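Local coordinates for Lmo0488 protein (Listeria monocytogenes serovar 1/2a, PDB 5TED) that probably regulates transcription as a LysR-type, DNA-binding activator that responds to shikimate, bound here in the effector-binding domain that this chain represents, at residues A[39-51]-A[55-69]. Residues are numbered along the deposited sequence; the frame is centred on the assembly and turned at random.
Sequences FQGATKSIIPDLK and FDLAICSYVENEPDI. With SKM ((3R,4S,5R)-3,4,5-trihydroxycyclohex-1-ene-1-carboxylic acid), chain D.
Helix 43-51 runs back over strand 57-60, nearly antiparallel at 164° with the axes 8.8 Å apart; the CA atoms of T43 and C60 pair at one end and those of L50 and F55 at the other. With strand 35-41 this completes a right-handed beta-alpha-beta crossover of the periplasmic-binding-protein-like fold, strand 4-10 lying between the two parallel strands. The tight return is closed by F55 N, which donates to D49 O, and by a water bridging the carbonyls of L50 and F55. The F55 ring lies against D49, whose CB sits over one face, offset toward the rim and 3.6 Å from the centroid, while the F39 ring approaches obliquely, its plane inclined by 32°. D49 OD1 itself is bonded to N52. Along the helix, I46 CG2 packs on A58 CB and L50 lays CG on the same methyl. I47 CG2 presses on I69 CD1 at a tight 3.4 Å, where the chain enters strand 69-84. Farther out, the extended chain of K51 carries NZ to the syn side of E66 OE1 (3.0 Å), somewhat out of the carboxylate plane, a salt bridge tying the helix end to the loop before that strand. At the other end the contact becomes part of the shikimate site. S61 N donates to T43 OG1 at 163°, and T43 N, at the helix N-terminus, donates to carboxylate oxygen O2 of shikimate (2.8 Å). T43 OG1 lies 2.4 Å from O2, doubtfully short for an ordinary bond. The second carboxylate oxygen, O3, accepts from S61 OG at 2.5 Å, a hydroxyl also bonded to R177 NH1.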
loop_
_atom_site.group_PDB
_atom_site.type_symbol
_atom_site.label_atom_id
_atom_site.label_comp_id
_atom_site.label_asym_id
_atom_site.label_seq_id
_atom_site.Cartn_x
_atom_site.Cartn_y
_atom_site.Cartn_z
ATOM N N PHE A 39 -10.797 -4.180 -1.674
ATOM C CA PHE A 39 -10.423 -3.205 -0.656
ATOM C C PHE A 39 -9.151 -3.662 0.055
ATOM O O PHE A 39 -8.950 -4.862 0.249
ATOM C CB PHE A 39 -11.578 -3.021 0.324
ATOM C CG PHE A 39 -12.869 -2.682 -0.359
ATOM C CD1 PHE A 39 -13.684 -3.686 -0.871
ATOM C CD2 PHE A 39 -13.245 -1.360 -0.537
ATOM C CE1 PHE A 39 -14.872 -3.378 -1.525
ATOM C CE2 PHE A 39 -14.440 -1.046 -1.194
ATOM C CZ PHE A 39 -15.249 -2.054 -1.684
ATOM N N GLN A 40 -8.277 -2.704 0.411
ATOM C CA GLN A 40 -6.982 -2.978 1.037
ATOM C C GLN A 40 -6.903 -2.285 2.395
ATOM O O GLN A 40 -7.376 -1.154 2.547
ATOM C CB GLN A 40 -5.834 -2.497 0.134
ATOM C CG GLN A 40 -5.721 -3.242 -1.211
ATOM C CD GLN A 40 -6.775 -2.833 -2.212
ATOM O OE1 GLN A 40 -6.858 -1.661 -2.603
ATOM N NE2 GLN A 40 -7.605 -3.804 -2.638
ATOM N N GLY A 41 -6.309 -2.952 3.382
ATOM C CA GLY A 41 -6.133 -2.319 4.681
ATOM C C GLY A 41 -5.484 -3.254 5.686
ATOM O O GLY A 41 -5.045 -4.360 5.346
ATOM N N ALA A 42 -5.405 -2.781 6.932
ATOM C CA ALA A 42 -4.891 -3.571 8.050
ATOM C C ALA A 42 -6.034 -4.338 8.728
ATOM O O ALA A 42 -7.206 -3.956 8.645
ATOM C CB ALA A 42 -4.163 -2.682 9.073
ATOM N N THR A 43 -5.668 -5.434 9.409
ATOM C CA THR A 43 -6.653 -6.341 9.999
ATOM C C THR A 43 -7.624 -5.617 10.927
ATOM O O THR A 43 -8.827 -5.912 10.941
ATOM C CB THR A 43 -5.950 -7.470 10.759
ATOM O OG1 THR A 43 -5.256 -8.326 9.851
ATOM C CG2 THR A 43 -6.959 -8.322 11.537
ATOM N N LYS A 44 -7.123 -4.696 11.745
ATOM C CA LYS A 44 -8.001 -4.100 12.744
ATOM C C LYS A 44 -9.074 -3.216 12.099
ATOM O O LYS A 44 -10.199 -3.151 12.602
ATOM C CB LYS A 44 -7.158 -3.340 13.769
ATOM C CG LYS A 44 -6.320 -4.282 14.672
ATOM C CD LYS A 44 -7.201 -5.307 15.416
ATOM C CE LYS A 44 -6.415 -6.184 16.407
ATOM N NZ LYS A 44 -5.659 -7.335 15.798
ATOM N N SER A 45 -8.783 -2.594 10.952
ATOM C CA SER A 45 -9.834 -1.891 10.219
ATOM C C SER A 45 -10.749 -2.855 9.463
ATOM O O SER A 45 -11.958 -2.612 9.366
ATOM C CB SER A 45 -9.209 -0.869 9.267
ATOM O OG SER A 45 -9.159 -1.349 7.939
ATOM N N ILE A 46 -10.201 -3.963 8.955
ATOM C CA ILE A 46 -10.961 -4.894 8.118
ATOM C C ILE A 46 -12.092 -5.545 8.905
ATOM O O ILE A 46 -13.185 -5.780 8.370
ATOM C CB ILE A 46 -10.008 -5.944 7.511
ATOM C CG1 ILE A 46 -9.227 -5.317 6.343
ATOM C CG2 ILE A 46 -10.767 -7.221 7.108
ATOM C CD1 ILE A 46 -8.051 -6.167 5.846
ATOM N N ILE A 47 -11.847 -5.872 10.174
ATOM C CA ILE A 47 -12.859 -6.579 10.964
ATOM C C ILE A 47 -14.168 -5.801 11.055
ATOM O O ILE A 47 -15.232 -6.391 10.797
ATOM C CB ILE A 47 -12.299 -6.922 12.355
ATOM C CG1 ILE A 47 -11.137 -7.910 12.256
ATOM C CG2 ILE A 47 -13.415 -7.430 13.259
ATOM C CD1 ILE A 47 -11.518 -9.276 11.722
ATOM N N PRO A 48 -14.178 -4.516 11.443
ATOM C CA PRO A 48 -15.452 -3.774 11.459
ATOM C C PRO A 48 -16.150 -3.748 10.112
ATOM O O PRO A 48 -17.387 -3.741 10.066
ATOM C CB PRO A 48 -15.034 -2.362 11.901
ATOM C CG PRO A 48 -13.727 -2.530 12.587
ATOM C CD PRO A 48 -13.053 -3.711 11.955
ATOM N N ASP A 49 -15.394 -3.690 9.007
ATOM C CA ASP A 49 -16.026 -3.639 7.691
ATOM C C ASP A 49 -16.599 -4.981 7.272
ATOM O O ASP A 49 -17.449 -5.029 6.370
ATOM C CB ASP A 49 -15.047 -3.131 6.637
ATOM C CG ASP A 49 -14.840 -1.634 6.719
ATOM O OD1 ASP A 49 -15.675 -0.974 7.359
ATOM O OD2 ASP A 49 -13.884 -1.108 6.114
ATOM N N LEU A 50 -16.169 -6.072 7.906
ATOM C CA LEU A 50 -16.890 -7.330 7.759
ATOM C C LEU A 50 -18.192 -7.283 8.541
ATOM O O LEU A 50 -19.248 -7.678 8.031
ATOM C CB LEU A 50 -16.040 -8.504 8.243
ATOM C CG LEU A 50 -15.407 -9.535 7.326
ATOM C CD1 LEU A 50 -15.006 -10.710 8.210
ATOM C CD2 LEU A 50 -16.337 -9.996 6.212
ATOM N N LYS A 51 -18.136 -6.788 9.784
ATOM C CA LYS A 51 -19.327 -6.763 10.626
ATOM C C LYS A 51 -20.388 -5.831 10.056
ATOM O O LYS A 51 -21.584 -6.131 10.135
ATOM C CB LYS A 51 -18.981 -6.324 12.052
ATOM C CG LYS A 51 -18.264 -7.362 12.864
ATOM C CD LYS A 51 -17.730 -6.758 14.161
ATOM C CE LYS A 51 -16.980 -7.798 14.981
ATOM N NZ LYS A 51 -16.402 -7.184 16.211
ATOM N N PHE A 55 -17.698 -5.507 3.386
ATOM C CA PHE A 55 -17.064 -6.638 2.724
ATOM C C PHE A 55 -17.958 -7.868 2.869
ATOM O O PHE A 55 -18.527 -8.110 3.941
ATOM C CB PHE A 55 -15.673 -6.955 3.334
ATOM C CG PHE A 55 -14.744 -5.770 3.431
ATOM C CD1 PHE A 55 -14.864 -4.693 2.572
ATOM C CD2 PHE A 55 -13.744 -5.740 4.401
ATOM C CE1 PHE A 55 -13.998 -3.596 2.669
ATOM C CE2 PHE A 55 -12.891 -4.656 4.511
ATOM C CZ PHE A 55 -13.009 -3.582 3.640
ATOM N N ASP A 56 -18.094 -8.634 1.782
ATOM C CA ASP A 56 -18.714 -9.958 1.847
ATOM C C ASP A 56 -17.764 -10.978 2.471
ATOM O O ASP A 56 -18.195 -11.892 3.186
ATOM C CB ASP A 56 -19.126 -10.416 0.449
ATOM C CG ASP A 56 -20.143 -9.490 -0.185
ATOM O OD1 ASP A 56 -21.216 -9.299 0.432
ATOM O OD2 ASP A 56 -19.866 -8.953 -1.287
ATOM N N LEU A 57 -16.472 -10.838 2.188
ATOM C CA LEU A 57 -15.435 -11.752 2.653
ATOM C C LEU A 57 -14.176 -10.941 2.899
ATOM O O LEU A 57 -13.964 -9.906 2.263
ATOM C CB LEU A 57 -15.111 -12.845 1.623
ATOM C CG LEU A 57 -16.239 -13.752 1.115
ATOM C CD1 LEU A 57 -15.799 -14.580 -0.088
ATOM C CD2 LEU A 57 -16.734 -14.651 2.237
ATOM N N ALA A 58 -13.312 -11.441 3.782
ATOM C CA ALA A 58 -12.047 -10.768 4.021
ATOM C C ALA A 58 -10.927 -11.795 4.091
ATOM O O ALA A 58 -11.150 -12.968 4.388
ATOM C CB ALA A 58 -12.078 -9.936 5.305
ATOM N N ILE A 59 -9.722 -11.337 3.779
ATOM C CA ILE A 59 -8.504 -12.111 3.944
ATOM C C ILE A 59 -7.608 -11.324 4.891
ATOM O O ILE A 59 -7.169 -10.213 4.549
ATOM C CB ILE A 59 -7.796 -12.355 2.600
ATOM C CG1 ILE A 59 -8.730 -13.121 1.637
ATOM C CG2 ILE A 59 -6.462 -13.087 2.846
ATOM C CD1 ILE A 59 -8.177 -13.274 0.200
ATOM N N CYS A 60 -7.335 -11.884 6.070
ATOM C CA CYS A 60 -6.651 -11.092 7.093
ATOM C C CYS A 60 -6.066 -12.007 8.172
ATOM O O CYS A 60 -6.090 -13.239 8.059
ATOM C CB CYS A 60 -7.608 -10.052 7.697
ATOM S SG CYS A 60 -8.965 -10.787 8.625
ATOM N N SER A 61 -5.517 -11.386 9.220
ATOM C CA SER A 61 -4.959 -12.105 10.358
ATOM C C SER A 61 -6.073 -12.582 11.279
ATOM O O SER A 61 -7.153 -11.984 11.355
ATOM C CB SER A 61 -4.001 -11.215 11.165
ATOM O OG SER A 61 -2.876 -10.816 10.386
ATOM N N TYR A 62 -5.801 -13.667 11.990
ATOM C CA TYR A 62 -6.702 -14.104 13.047
ATOM C C TYR A 62 -6.747 -13.063 14.161
ATOM O O TYR A 62 -5.732 -12.446 14.496
ATOM C CB TYR A 62 -6.239 -15.451 13.599
ATOM C CG TYR A 62 -7.101 -15.991 14.721
ATOM C CD1 TYR A 62 -8.352 -16.535 14.460
ATOM C CD2 TYR A 62 -6.661 -15.969 16.039
ATOM C CE1 TYR A 62 -9.150 -17.036 15.480
ATOM C CE2 TYR A 62 -7.455 -16.477 17.069
ATOM C CZ TYR A 62 -8.695 -17.005 16.777
ATOM O OH TYR A 62 -9.492 -17.498 17.780
ATOM N N VAL A 63 -7.926 -12.879 14.754
ATOM C CA VAL A 63 -8.105 -11.952 15.865
ATOM C C VAL A 63 -8.831 -12.692 16.976
ATOM O O VAL A 63 -9.908 -13.248 16.755
ATOM C CB VAL A 63 -8.888 -10.686 15.453
ATOM C CG1 VAL A 63 -9.086 -9.765 16.665
ATOM C CG2 VAL A 63 -8.163 -9.949 14.363
ATOM N N GLU A 64 -8.243 -12.697 18.169
ATOM C CA GLU A 64 -8.863 -13.386 19.286
ATOM C C GLU A 64 -10.106 -12.643 19.761
ATOM O O GLU A 64 -10.230 -11.424 19.600
ATOM C CB GLU A 64 -7.860 -13.550 20.427
ATOM C CG GLU A 64 -7.180 -14.895 20.397
ATOM C CD GLU A 64 -6.203 -15.077 21.532
ATOM O OE1 GLU A 64 -6.482 -14.587 22.648
ATOM O OE2 GLU A 64 -5.154 -15.711 21.303
ATOM N N ASN A 65 -11.039 -13.407 20.338
ATOM C CA ASN A 65 -12.257 -12.866 20.942
ATOM C C ASN A 65 -13.127 -12.149 19.918
ATOM O O ASN A 65 -13.663 -11.072 20.174
ATOM C CB ASN A 65 -11.925 -11.945 22.112
ATOM C CG ASN A 65 -11.716 -12.710 23.386
ATOM O OD1 ASN A 65 -10.597 -13.106 23.707
ATOM N ND2 ASN A 65 -12.797 -12.940 24.120
ATOM N N GLU A 66 -13.292 -12.773 18.757
ATOM C CA GLU A 66 -14.208 -12.305 17.722
ATOM C C GLU A 66 -15.149 -13.448 17.383
ATOM O O GLU A 66 -15.103 -14.008 16.282
ATOM C CB GLU A 66 -13.447 -11.824 16.487
ATOM C CG GLU A 66 -12.588 -10.607 16.737
ATOM C CD GLU A 66 -13.435 -9.393 17.021
ATOM O OE1 GLU A 66 -14.668 -9.512 16.880
ATOM O OE2 GLU A 66 -12.878 -8.333 17.375
ATOM N N PRO A 67 -16.029 -13.815 18.317
ATOM C CA PRO A 67 -16.873 -15.001 18.112
ATOM C C PRO A 67 -17.849 -14.870 16.952
ATOM O O PRO A 67 -18.363 -15.890 16.476
ATOM C CB PRO A 67 -17.609 -15.131 19.450
ATOM C CG PRO A 67 -17.665 -13.727 19.968
ATOM C CD PRO A 67 -16.364 -13.098 19.559
ATOM N N ASP A 68 -18.136 -13.649 16.496
ATOM C CA ASP A 68 -19.027 -13.449 15.361
ATOM C C ASP A 68 -18.352 -13.695 14.021
ATOM O O ASP A 68 -19.046 -13.749 12.996
ATOM C CB ASP A 68 -19.596 -12.031 15.398
ATOM C CG ASP A 68 -20.432 -11.771 16.645
ATOM O OD1 ASP A 68 -21.035 -12.735 17.174
ATOM O OD2 ASP A 68 -20.476 -10.608 17.092
ATOM N N ILE A 69 -17.029 -13.838 13.995
ATOM C CA ILE A 69 -16.286 -13.979 12.749
ATOM C C ILE A 69 -15.735 -15.391 12.670
ATOM O O ILE A 69 -15.159 -15.894 13.642
ATOM C CB ILE A 69 -15.164 -12.938 12.641
ATOM C CG1 ILE A 69 -15.772 -11.534 12.607
ATOM C CG2 ILE A 69 -14.364 -13.164 11.377
ATOM C CD1 ILE A 69 -14.776 -10.447 12.588
HETATM O O12 SKM D . 0.397 -5.473 5.480
HETATM C C8 SKM D . 0.885 -5.160 6.781
HETATM C C6 SKM D . -0.051 -4.484 7.523
HETATM O O7 SKM D . 0.439 -4.182 8.830
HETATM C C5 SKM D . -1.448 -5.335 7.760
HETATM C C4 SKM D . -1.210 -6.692 8.263
HETATM C C1 SKM D . -2.323 -7.505 8.942
HETATM O O2 SKM D . -3.328 -6.894 9.407
HETATM O O3 SKM D . -2.218 -8.765 9.050
HETATM C C10 SKM D . 0.226 -7.364 8.033
HETATM C C9 SKM D . 1.332 -6.590 7.557
HETATM O O11 SKM D . 2.046 -7.356 6.671
HETATM O O HOH W 1 -19.746 -9.448 6.052
#